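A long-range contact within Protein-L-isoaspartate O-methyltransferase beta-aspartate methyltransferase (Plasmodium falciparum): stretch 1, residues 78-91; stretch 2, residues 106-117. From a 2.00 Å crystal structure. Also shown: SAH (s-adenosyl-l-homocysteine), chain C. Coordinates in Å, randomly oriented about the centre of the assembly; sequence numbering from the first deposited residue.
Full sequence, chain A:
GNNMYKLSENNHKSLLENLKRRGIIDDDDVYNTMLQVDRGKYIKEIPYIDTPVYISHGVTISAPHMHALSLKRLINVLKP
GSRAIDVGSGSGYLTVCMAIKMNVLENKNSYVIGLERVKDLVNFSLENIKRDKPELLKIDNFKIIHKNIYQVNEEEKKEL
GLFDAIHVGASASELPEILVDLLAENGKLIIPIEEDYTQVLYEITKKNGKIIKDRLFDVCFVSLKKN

Stretch 1 78-91: LKPGSRAIDVGSGS
Stretch 2, residues 106-117: ENKNSYVIGLER

Strands 83-87 and 111-116 run parallel, directions 15° apart; their axes approach to 4.7 Å. Both are extended (phi -93 to -140°, psi 109 to 148°). Arg83 pairs with Tyr111, and the register continues to Val87 with Leu115.

Lys79 to Ser82 form a type II turn, closed by Ser82 N to Lys79 O (2.9 Å). Gly81 (103/-12) donates from N to Ser110 OG (2.8 Å). Ser82 O accepts Tyr111 N (2.9 Å). Arg83 (m,t,p) shares a face with Ile85, Val87, Tyr111 (t), Ile113 and Leu115; its NH2 lies 3.4 Å from Tyr111 CD2, obliquely.

In parallel pairing, Ala84 and Asp86 bond through both N and O. Ala84 N meets Tyr111 O (2.9 Å); Ala84 O, Ile113 N (3.2 Å). Ala84, Asp86 (t) and Val112 (t) point to the other face. Apolar packing sets Ile85 CG1 3.6 Å from Ile113 CG2, both t,t; Ile85 CD1 reaches Leu115 CD2 (-94°,p) at 3.9 Å. Asp86 N meets Ile113 O (2.8 Å); Asp86 O, Leu115 N (2.9 Å).

After Val87 (t), Leu115 O accepts Gly88 N (93/56; 2.7 Å) and Ser89 N (3.0 Å). Ser89 (p) CB would clash with a CB on Gly114. Glu116 (t,p) carboxylate takes Gly90 N (63/-118) at OE1 (3.1 Å) and SAH hydroxyls: O3' at OE1 (2.8 Å), O2' at OE2 (very short, 2.4 Å). Ser91 N binds SAH OXT (2.9 Å).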

ATOM      1  N   LEU A  78     -10.871  -1.547   2.816  1.00 33.38           N
ATOM      2  CA  LEU A  78      -9.986  -2.289   3.707  1.00 32.82           C
ATOM      3  C   LEU A  78     -10.821  -2.798   4.876  1.00 33.42           C
ATOM      4  O   LEU A  78     -10.717  -2.295   5.997  1.00 33.29           O
ATOM      5  CB  LEU A  78      -8.815  -1.419   4.180  1.00 31.97           C
ATOM      6  CG  LEU A  78      -7.838  -0.965   3.090  1.00 30.16           C
ATOM      7  CD1 LEU A  78      -6.907   0.147   3.627  1.00 29.20           C
ATOM      8  CD2 LEU A  78      -7.051  -2.148   2.546  1.00 26.05           C
ATOM      9  N   LYS A  79     -11.658  -3.795   4.607  1.00 33.32           N
ATOM     10  CA  LYS A  79     -12.569  -4.318   5.642  1.00 33.93           C
ATOM     11  C   LYS A  79     -12.170  -5.711   6.123  1.00 32.93           C
ATOM     12  O   LYS A  79     -11.708  -6.531   5.342  1.00 32.73           O
ATOM     13  CB  LYS A  79     -14.011  -4.335   5.138  1.00 33.87           C
ATOM     14  CG  LYS A  79     -14.621  -2.936   4.901  1.00 37.57           C
ATOM     15  CD  LYS A  79     -15.001  -2.258   6.236  1.00 41.46           C
ATOM     16  CE  LYS A  79     -15.131  -0.746   6.144  1.00 43.33           C
ATOM     17  NZ  LYS A  79     -16.391  -0.269   5.463  1.00 43.79           N
ATOM     18  N   PRO A  80     -12.357  -5.991   7.411  1.00 33.10           N
ATOM     19  CA  PRO A  80     -12.063  -7.381   7.793  1.00 33.41           C
ATOM     20  C   PRO A  80     -12.931  -8.332   6.953  1.00 32.94           C
ATOM     21  O   PRO A  80     -14.102  -8.064   6.726  1.00 33.03           O
ATOM     22  CB  PRO A  80     -12.461  -7.447   9.261  1.00 32.84           C
ATOM     23  CG  PRO A  80     -12.477  -6.012   9.724  1.00 33.76           C
ATOM     24  CD  PRO A  80     -12.813  -5.169   8.543  1.00 32.63           C
ATOM     25  N   GLY A  81     -12.349  -9.410   6.465  1.00 32.51           N
ATOM     26  CA  GLY A  81     -13.118 -10.333   5.659  1.00 32.88           C
ATOM     27  C   GLY A  81     -12.782 -10.134   4.218  1.00 32.39           C
ATOM     28  O   GLY A  81     -13.116 -10.960   3.392  1.00 33.14           O
ATOM     29  N   SER A  82     -12.088  -9.038   3.913  1.00 32.00           N
ATOM     30  CA  SER A  82     -11.759  -8.716   2.529  1.00 31.56           C
ATOM     31  C   SER A  82     -10.341  -9.068   2.144  1.00 30.69           C
ATOM     32  O   SER A  82      -9.555  -9.540   2.982  1.00 30.70           O
ATOM     33  CB  SER A  82     -12.049  -7.243   2.244  1.00 32.00           C
ATOM     34  OG  SER A  82     -13.426  -7.089   1.896  1.00 33.69           O
ATOM     35  N   ARG A  83     -10.027  -8.850   0.867  1.00 29.79           N
ATOM     36  CA  ARG A  83      -8.727  -9.160   0.289  1.00 28.41           C
ATOM     37  C   ARG A  83      -8.103  -7.890  -0.305  1.00 27.23           C
ATOM     38  O   ARG A  83      -8.722  -7.211  -1.132  1.00 26.84           O
ATOM     39  CB  ARG A  83      -8.858 -10.234  -0.786  1.00 27.81           C
ATOM     40  CG  ARG A  83      -9.629 -11.472  -0.335  1.00 28.96           C
ATOM     41  CD  ARG A  83      -9.580 -12.573  -1.377  1.00 27.83           C
ATOM     42  NE  ARG A  83      -8.327 -13.341  -1.361  1.00 30.95           N
ATOM     43  CZ  ARG A  83      -7.523 -13.500  -2.408  1.00 32.21           C
ATOM     44  NH1 ARG A  83      -7.814 -12.928  -3.584  1.00 31.91           N
ATOM     45  NH2 ARG A  83      -6.421 -14.220  -2.279  1.00 31.27           N
ATOM     46  N   ALA A  84      -6.883  -7.593   0.129  1.00 26.45           N
ATOM     47  CA  ALA A  84      -6.114  -6.404  -0.298  1.00 25.62           C
ATOM     48  C   ALA A  84      -4.750  -6.827  -0.853  1.00 26.15           C
ATOM     49  O   ALA A  84      -4.178  -7.839  -0.440  1.00 26.38           O
ATOM     50  CB  ALA A  84      -5.918  -5.453   0.880  1.00 25.21           C
ATOM     51  N   ILE A  85      -4.245  -6.065  -1.818  1.00 26.97           N
ATOM     52  CA  ILE A  85      -2.906  -6.282  -2.353  1.00 27.42           C
ATOM     53  C   ILE A  85      -2.187  -4.933  -2.419  1.00 27.23           C
ATOM     54  O   ILE A  85      -2.765  -3.925  -2.843  1.00 26.86           O
ATOM     55  CB  ILE A  85      -2.906  -7.068  -3.724  1.00 27.11           C
ATOM     56  CG1 ILE A  85      -1.486  -7.227  -4.282  1.00 28.87           C
ATOM     57  CG2 ILE A  85      -3.886  -6.444  -4.761  1.00 28.34           C
ATOM     58  CD1 ILE A  85      -1.413  -8.246  -5.437  1.00 27.99           C
ATOM     59  N   ASP A  86      -0.948  -4.928  -1.944  1.00 26.39           N
ATOM     60  CA  ASP A  86      -0.108  -3.738  -1.945  1.00 26.62           C
ATOM     61  C   ASP A  86       0.950  -3.996  -2.981  1.00 26.76           C
ATOM     62  O   ASP A  86       1.848  -4.844  -2.784  1.00 27.39           O
ATOM     63  CB  ASP A  86       0.514  -3.521  -0.564  1.00 26.04           C
ATOM     64  CG  ASP A  86       1.329  -2.250  -0.463  1.00 26.58           C
ATOM     65  OD1 ASP A  86       1.199  -1.354  -1.314  1.00 28.59           O
ATOM     66  OD2 ASP A  86       2.112  -2.128   0.514  1.00 27.69           O
ATOM     67  N   VAL A  87       0.834  -3.283  -4.091  1.00 25.82           N
ATOM     68  CA  VAL A  87       1.746  -3.465  -5.196  1.00 26.82           C
ATOM     69  C   VAL A  87       2.903  -2.471  -5.063  1.00 26.54           C
ATOM     70  O   VAL A  87       2.709  -1.271  -5.226  1.00 25.52           O
ATOM     71  CB  VAL A  87       1.038  -3.236  -6.562  1.00 25.97           C
ATOM     72  CG1 VAL A  87       2.066  -3.388  -7.731  1.00 25.92           C
ATOM     73  CG2 VAL A  87      -0.158  -4.207  -6.732  1.00 27.15           C
ATOM     74  N   GLY A  88       4.100  -2.988  -4.786  1.00 27.51           N
ATOM     75  CA  GLY A  88       5.286  -2.154  -4.562  1.00 26.23           C
ATOM     76  C   GLY A  88       5.375  -1.911  -3.081  1.00 26.48           C
ATOM     77  O   GLY A  88       5.402  -0.758  -2.620  1.00 27.15           O
ATOM     78  N   SER A  89       5.408  -3.000  -2.315  1.00 26.06           N
ATOM     79  CA  SER A  89       5.187  -2.899  -0.885  1.00 25.43           C
ATOM     80  C   SER A  89       6.344  -2.185  -0.159  1.00 24.86           C
ATOM     81  O   SER A  89       6.132  -1.614   0.911  1.00 23.73           O
ATOM     82  CB  SER A  89       4.842  -4.278  -0.278  1.00 25.89           C
ATOM     83  OG  SER A  89       5.793  -5.267  -0.654  1.00 25.06           O
ATOM     84  N   GLY A  90       7.546  -2.217  -0.748  1.00 24.58           N
ATOM     85  CA  GLY A  90       8.652  -1.370  -0.314  1.00 24.77           C
ATOM     86  C   GLY A  90       9.116  -1.649   1.093  1.00 25.73           C
ATOM     87  O   GLY A  90       9.565  -2.759   1.382  1.00 25.00           O
ATOM     88  N   SER A  91       8.989  -0.641   1.976  1.00 25.79           N
ATOM     89  CA  SER A  91       9.258  -0.792   3.404  1.00 26.34           C
ATOM     90  C   SER A  91       8.265  -1.732   4.119  1.00 26.71           C
ATOM     91  O   SER A  91       8.510  -2.134   5.267  1.00 27.32           O
ATOM     92  CB  SER A  91       9.204   0.575   4.090  1.00 26.90           C
ATOM     93  OG  SER A  91       7.860   1.011   4.129  1.00 26.75           O
ATOM     94  N   GLU A 106      -6.939 -11.854  13.670  1.00 35.75           N
ATOM     95  CA  GLU A 106      -8.150 -12.481  14.221  1.00 36.52           C
ATOM     96  C   GLU A 106      -9.102 -13.016  13.138  1.00 35.55           C
ATOM     97  O   GLU A 106      -9.785 -14.027  13.353  1.00 35.62           O
ATOM     98  CB  GLU A 106      -8.907 -11.523  15.155  1.00 36.43           C
ATOM     99  CG  GLU A 106      -8.251 -11.279  16.509  1.00 38.06           C
ATOM    100  CD  GLU A 106      -8.947 -10.178  17.351  1.00 39.31           C
ATOM    101  OE1 GLU A 106     -10.037  -9.656  16.965  1.00 42.32           O
ATOM    102  OE2 GLU A 106      -8.378  -9.818  18.410  1.00 44.05           O
ATOM    103  N   ASN A 107      -9.127 -12.360  11.979  1.00 34.15           N
ATOM    104  CA  ASN A 107     -10.040 -12.723  10.900  1.00 32.93           C
ATOM    105  C   ASN A 107      -9.344 -13.548   9.805  1.00 33.06           C
ATOM    106  O   ASN A 107      -8.521 -13.037   9.026  1.00 32.90           O
ATOM    107  CB  ASN A 107     -10.709 -11.468  10.348  1.00 32.25           C
ATOM    108  CG  ASN A 107     -11.947 -11.755   9.511  1.00 30.98           C
ATOM    109  OD1 ASN A 107     -11.997 -12.704   8.751  1.00 30.94           O
ATOM    110  ND2 ASN A 107     -12.955 -10.907   9.651  1.00 33.08           N
ATOM    111  N   LYS A 108      -9.697 -14.831   9.729  1.00 32.61           N
ATOM    112  CA  LYS A 108      -9.031 -15.771   8.809  1.00 33.06           C
ATOM    113  C   LYS A 108      -9.458 -15.573   7.371  1.00 31.86           C
ATOM    114  O   LYS A 108      -8.802 -16.069   6.457  1.00 32.65           O
ATOM    115  CB  LYS A 108      -9.294 -17.231   9.232  1.00 32.95           C
ATOM    116  CG  LYS A 108      -8.705 -17.585  10.596  1.00 34.00           C
ATOM    117  CD  LYS A 108      -9.176 -18.957  11.083  1.00 35.42           C
ATOM    118  CE  LYS A 108      -8.962 -19.083  12.598  1.00 38.18           C
ATOM    119  NZ  LYS A 108      -9.940 -18.157  13.283  1.00 38.30           N
ATOM    120  N   ASN A 109     -10.562 -14.863   7.171  1.00 30.90           N
ATOM    121  CA  ASN A 109     -11.024 -14.547   5.829  1.00 30.45           C
ATOM    122  C   ASN A 109     -10.357 -13.310   5.262  1.00 30.04           C
ATOM    123  O   ASN A 109     -10.337 -13.130   4.053  1.00 30.01           O
ATOM    124  CB  ASN A 109     -12.532 -14.363   5.772  1.00 30.43           C
ATOM    125  CG  ASN A 109     -13.290 -15.670   5.912  1.00 28.84           C
ATOM    126  OD1 ASN A 109     -14.255 -15.733   6.648  1.00 32.42           O
ATOM    127  ND2 ASN A 109     -12.860 -16.698   5.216  1.00 26.91           N
ATOM    128  N   SER A 110      -9.845 -12.456   6.139  1.00 29.61           N
ATOM    129  CA  SER A 110      -9.039 -11.304   5.717  1.00 29.43           C
ATOM    130  C   SER A 110      -7.793 -11.818   5.040  1.00 29.74           C
ATOM    131  O   SER A 110      -7.211 -12.818   5.464  1.00 29.84           O
ATOM    132  CB  SER A 110      -8.629 -10.466   6.910  1.00 29.21           C
ATOM    133  OG  SER A 110      -9.716  -9.708   7.381  1.00 29.24           O
ATOM    134  N   TYR A 111      -7.397 -11.156   3.958  1.00 29.04           N
ATOM    135  CA  TYR A 111      -6.187 -11.520   3.295  1.00 28.57           C
ATOM    136  C   TYR A 111      -5.406 -10.277   2.823  1.00 28.20           C
ATOM    137  O   TYR A 111      -5.968  -9.388   2.164  1.00 27.26           O
ATOM    138  CB  TYR A 111      -6.535 -12.432   2.140  1.00 29.56           C
ATOM    139  CG  TYR A 111      -5.351 -13.028   1.451  1.00 31.02           C
ATOM    140  CD1 TYR A 111      -4.650 -14.093   2.019  1.00 32.13           C
ATOM    141  CD2 TYR A 111      -4.929 -12.531   0.231  1.00 31.39           C
ATOM    142  CE1 TYR A 111      -3.543 -14.647   1.356  1.00 33.67           C
ATOM    143  CE2 TYR A 111      -3.835 -13.063  -0.417  1.00 31.75           C
ATOM    144  CZ  TYR A 111      -3.148 -14.118   0.146  1.00 32.42           C
ATOM    145  OH  TYR A 111      -2.074 -14.649  -0.537  1.00 33.18           O
ATOM    146  N   VAL A 112      -4.113 -10.230   3.148  1.00 27.70           N
ATOM    147  CA  VAL A 112      -3.246  -9.134   2.695  1.00 27.42           C
ATOM    148  C   VAL A 112      -1.948  -9.656   2.070  1.00 28.03           C
ATOM    149  O   VAL A 112      -1.246 -10.485   2.661  1.00 27.11           O
ATOM    150  CB  VAL A 112      -2.936  -8.141   3.836  1.00 27.12           C
ATOM    151  CG1 VAL A 112      -2.059  -6.956   3.344  1.00 27.33           C
ATOM    152  CG2 VAL A 112      -4.231  -7.613   4.449  1.00 28.78           C
ATOM    153  N   ILE A 113      -1.632  -9.172   0.870  1.00 28.14           N
ATOM    154  CA  ILE A 113      -0.394  -9.585   0.204  1.00 28.26           C
ATOM    155  C   ILE A 113       0.377  -8.352  -0.276  1.00 28.42           C
ATOM    156  O   ILE A 113      -0.222  -7.442  -0.827  1.00 29.13           O
ATOM    157  CB  ILE A 113      -0.651 -10.674  -0.937  1.00 28.56           C
ATOM    158  CG1 ILE A 113       0.644 -11.277  -1.454  1.00 28.14           C
ATOM    159  CG2 ILE A 113      -1.442 -10.135  -2.125  1.00 28.49           C
ATOM    160  CD1 ILE A 113       0.413 -12.470  -2.439  1.00 29.93           C
ATOM    161  N   GLY A 114       1.685  -8.305  -0.001  1.00 27.72           N
ATOM    162  CA  GLY A 114       2.563  -7.292  -0.574  1.00 27.69           C
ATOM    163  C   GLY A 114       3.403  -7.894  -1.687  1.00 27.99           C
ATOM    164  O   GLY A 114       3.993  -8.952  -1.521  1.00 28.55           O
ATOM    165  N   LEU A 115       3.443  -7.241  -2.837  1.00 27.91           N
ATOM    166  CA  LEU A 115       4.363  -7.644  -3.906  1.00 27.93           C
ATOM    167  C   LEU A 115       5.457  -6.605  -4.049  1.00 28.40           C
ATOM    168  O   LEU A 115       5.175  -5.409  -4.146  1.00 27.13           O
ATOM    169  CB  LEU A 115       3.624  -7.761  -5.241  1.00 27.76           C
ATOM    170  CG  LEU A 115       3.057  -9.091  -5.740  1.00 28.44           C
ATOM    171  CD1 LEU A 115       2.331  -9.927  -4.674  1.00 26.29           C
ATOM    172  CD2 LEU A 115       2.136  -8.813  -6.929  1.00 27.58           C
ATOM    173  N   GLU A 116       6.700  -7.073  -4.081  1.00 29.07           N
ATOM    174  CA  GLU A 116       7.848  -6.200  -4.207  1.00 30.57           C
ATOM    175  C   GLU A 116       8.864  -6.780  -5.212  1.00 31.97           C
ATOM    176  O   GLU A 116       9.325  -7.925  -5.062  1.00 31.70           O
ATOM    177  CB  GLU A 116       8.474  -5.942  -2.836  1.00 30.68           C
ATOM    178  CG  GLU A 116       9.817  -5.272  -2.898  1.00 29.54           C
ATOM    179  CD  GLU A 116       9.752  -3.916  -3.588  1.00 30.07           C
ATOM    180  OE1 GLU A 116       8.762  -3.180  -3.409  1.00 29.92           O
ATOM    181  OE2 GLU A 116      10.682  -3.594  -4.328  1.00 30.55           O
ATOM    182  N   ARG A 117       9.203  -5.988  -6.228  1.00 33.26           N
ATOM    183  CA  ARG A 117      10.083  -6.452  -7.306  1.00 34.19           C
ATOM    184  C   ARG A 117      11.524  -6.638  -6.875  1.00 34.49           C
ATOM    185  O   ARG A 117      12.232  -7.495  -7.421  1.00 34.43           O
ATOM    186  CB  ARG A 117       9.984  -5.558  -8.544  1.00 34.61           C
ATOM    187  CG  ARG A 117      10.918  -4.359  -8.617  1.00 35.57           C
ATOM    188  CD  ARG A 117      10.747  -3.601  -9.972  1.00 35.64           C
ATOM    189  NE  ARG A 117      11.692  -4.040 -11.000  1.00 37.00           N
ATOM    190  CZ  ARG A 117      13.009  -3.783 -10.997  1.00 37.61           C
ATOM    191  NH1 ARG A 117      13.759  -4.237 -12.001  1.00 36.04           N
ATOM    192  NH2 ARG A 117      13.585  -3.073 -10.017  1.00 36.63           N
TER
HETATM  193  N   SAH C 301       4.460   1.605  -0.277  1.00 26.69           N
HETATM  194  CA  SAH C 301       5.941   1.691  -0.346  1.00 25.82           C
HETATM  195  CB  SAH C 301       6.334   2.419  -1.606  1.00 25.87           C
HETATM  196  CG  SAH C 301       7.790   2.102  -1.921  1.00 26.37           C
HETATM  197  SD  SAH C 301       8.334   2.921  -3.423  1.00 30.06           S
HETATM  198  C   SAH C 301       6.572   2.351   0.884  1.00 26.11           C
HETATM  199  O   SAH C 301       6.073   3.389   1.326  1.00 24.73           O
HETATM  200  OXT SAH C 301       7.579   1.853   1.449  1.00 24.57           O
HETATM  201  C5' SAH C 301       7.555   1.779  -4.592  1.00 30.80           C
HETATM  202  C4' SAH C 301       8.062   0.336  -4.561  1.00 30.88           C
HETATM  203  O4' SAH C 301       7.584  -0.286  -5.720  1.00 32.06           O
HETATM  204  C3' SAH C 301       9.570   0.131  -4.564  1.00 30.09           C
HETATM  205  O3' SAH C 301       9.939  -0.601  -3.406  1.00 28.25           O
HETATM  206  C2' SAH C 301       9.852  -0.638  -5.847  1.00 30.61           C
HETATM  207  O2' SAH C 301      10.879  -1.591  -5.688  1.00 30.16           O
HETATM  208  C1' SAH C 301       8.509  -1.290  -6.104  1.00 30.67           C
HETATM  209  N9  SAH C 301       8.216  -1.632  -7.513  1.00 31.12           N
HETATM  210  C8  SAH C 301       8.548  -0.892  -8.612  1.00 31.73           C
HETATM  211  N7  SAH C 301       8.054  -1.519  -9.704  1.00 32.36           N
HETATM  212  C5  SAH C 301       7.434  -2.661  -9.330  1.00 29.82           C
HETATM  213  C6  SAH C 301       6.794  -3.678 -10.046  1.00 31.26           C
HETATM  214  N6  SAH C 301       6.689  -3.666 -11.369  1.00 29.90           N
HETATM  215  N1  SAH C 301       6.220  -4.720  -9.364  1.00 32.96           N
HETATM  216  C2  SAH C 301       6.310  -4.774  -7.986  1.00 30.97           C
HETATM  217  N3  SAH C 301       6.959  -3.772  -7.310  1.00 30.07           N
HETATM  218  C4  SAH C 301       7.517  -2.728  -7.958  1.00 29.94           C
HETATM  219  O   HOH W   1      -9.182 -14.991   1.404  1.00 40.14           O